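Local coordinates for protein glucosamine--fructose-6-phosphate aminotransferase [isomerizing] (Francisella tularensis subsp. tularensis, PDB 3TBF) that probably converts fructose 6-phosphate to glucosamine 6-phosphate with ammonia from glutamine, this C-terminal fragment carrying the sugar-phosphate isomerase part, at residues 308-311 and 312-316. Sequence-based numbering, arbitrary orientation.
Sequences LFVD and KAVKE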
loop_
_atom_site.group_PDB
_atom_site.type_symbol
_atom_site.label_atom_id
_atom_site.label_comp_id
_atom_site.label_asym_id
_atom_site.label_seq_id
_atom_site.Cartn_x
_atom_site.Cartn_y
_atom_site.Cartn_z
ATOM N N LEU A 308 -16.968 15.538 -5.181
ATOM C CA LEU A 308 -16.225 15.897 -3.993
ATOM C C LEU A 308 -17.082 15.952 -2.774
ATOM O O LEU A 308 -18.125 16.563 -2.788
ATOM C CB LEU A 308 -15.545 17.230 -4.172
ATOM C CG LEU A 308 -14.708 17.441 -5.440
ATOM C CD1 LEU A 308 -14.283 18.872 -5.453
ATOM C CD2 LEU A 308 -13.509 16.492 -5.541
ATOM N N PHE A 309 -16.609 15.310 -1.715
ATOM C CA PHE A 309 -17.188 15.389 -0.432
ATOM C C PHE A 309 -16.272 16.198 0.439
ATOM O O PHE A 309 -15.130 15.859 0.703
ATOM C CB PHE A 309 -17.350 14.001 0.134
ATOM C CG PHE A 309 -18.262 13.136 -0.663
ATOM C CD1 PHE A 309 -19.617 13.366 -0.689
ATOM C CD2 PHE A 309 -17.769 12.103 -1.385
ATOM C CE1 PHE A 309 -20.469 12.569 -1.436
ATOM C CE2 PHE A 309 -18.623 11.297 -2.121
ATOM C CZ PHE A 309 -19.985 11.560 -2.144
ATOM N N VAL A 310 -16.802 17.279 0.929
ATOM C CA VAL A 310 -16.018 18.409 1.360
ATOM C C VAL A 310 -16.554 18.841 2.699
ATOM O O VAL A 310 -17.726 18.759 2.918
ATOM C CB VAL A 310 -16.225 19.494 0.265
ATOM C CG1 VAL A 310 -16.325 20.914 0.844
ATOM C CG2 VAL A 310 -15.238 19.303 -0.893
ATOM N N ASP A 311 -15.697 19.273 3.609
ATOM C CA ASP A 311 -16.148 19.811 4.896
ATOM C C ASP A 311 -16.660 21.220 4.640
ATOM O O ASP A 311 -16.057 21.952 3.831
ATOM C CB ASP A 311 -15.019 19.856 5.925
ATOM C CG ASP A 311 -15.487 20.334 7.301
ATOM O OD1 ASP A 311 -15.771 21.546 7.494
ATOM O OD2 ASP A 311 -15.594 19.490 8.214
ATOM N N LYS A 312 -17.750 21.593 5.312
ATOM C CA LYS A 312 -18.421 22.894 5.080
ATOM C C LYS A 312 -17.450 24.062 5.233
ATOM O O LYS A 312 -17.515 24.997 4.467
ATOM C CB LYS A 312 -19.604 23.109 6.035
ATOM C CG LYS A 312 -20.788 22.075 5.879
ATOM C CD LYS A 312 -21.920 22.358 6.884
ATOM C CE LYS A 312 -23.350 22.204 6.299
ATOM N NZ LYS A 312 -24.409 22.160 7.430
ATOM N N ALA A 313 -16.530 23.957 6.198
ATOM C CA ALA A 313 -15.517 24.988 6.462
ATOM C C ALA A 313 -14.480 25.207 5.344
ATOM O O ALA A 313 -13.652 26.093 5.478
ATOM C CB ALA A 313 -14.786 24.695 7.795
ATOM N N VAL A 314 -14.518 24.446 4.256
ATOM C CA VAL A 314 -13.578 24.664 3.165
ATOM C C VAL A 314 -14.302 24.828 1.864
ATOM O O VAL A 314 -13.678 25.078 0.866
ATOM C CB VAL A 314 -12.499 23.495 3.041
ATOM C CG1 VAL A 314 -11.715 23.344 4.383
ATOM C CG2 VAL A 314 -13.147 22.154 2.560
ATOM N N LYS A 315 -15.631 24.772 1.872
ATOM C CA LYS A 315 -16.394 24.728 0.614
ATOM C C LYS A 315 -16.259 25.966 -0.268
ATOM O O LYS A 315 -16.328 25.889 -1.501
ATOM C CB LYS A 315 -17.857 24.503 0.905
ATOM C CG LYS A 315 -18.617 23.945 -0.268
ATOM C CD LYS A 315 -19.422 25.000 -0.991
ATOM C CE LYS A 315 -19.765 24.543 -2.420
ATOM N NZ LYS A 315 -21.110 23.931 -2.529
ATOM N N GLU A 316 -16.079 27.108 0.371
ATOM C CA GLU A 316 -15.877 28.364 -0.340
ATOM C C GLU A 316 -14.591 28.348 -1.138
ATOM O O GLU A 316 -14.526 28.915 -2.220
ATOM C CB GLU A 316 -15.828 29.516 0.645
ATOM C CG GLU A 316 -16.953 30.506 0.431
ATOM C CD GLU A 316 -18.335 29.860 0.545
ATOM O OE1 GLU A 316 -18.784 29.270 -0.478
ATOM O OE2 GLU A 316 -18.952 29.956 1.651
#
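Asp311 holds Ala313 and Val314 through two acceptors, one from its side chain and one from its backbone. The carboxylate oxygen Asp311 OD1 takes the N-H of Ala313 at 2.8 Å, through the lone pair facing away from OD2. With CG anti to the backbone N (chi1 -177°), the carboxylate is turned beside the carbonyl carbon, toward the backbone N-H of Ala313, which also brings Ala313 CB to 3.3 Å from Asp311 OD1. The backbone oxygen Asp311 O receives Val314 N at 3.0 Å, nearly straight at the hydrogen (162°), although the donor stands above the carbonyl plane. Beneath this polar bend the Val310 methyl CG1 lies 3.8 Å from Val314 CG2, and it also meets the backbone and first side-chain carbons of Lys315. An overlapping turn, one residue on, is closed by Lys315 N donating to Lys312 O at 3.2 Å. Further out, Asp311 OD2 accepts the N-H of Ala330, just beyond strand 324-328, so both carboxylate oxygens are engaged, which should restrain rotation of the group. Asn285 touches both Asp311 and Val314. The result is an Asx turn superposed on a type I beta turn, closing the C-terminal end of strand 305-311 in the parallel sheet of the second SIS domain.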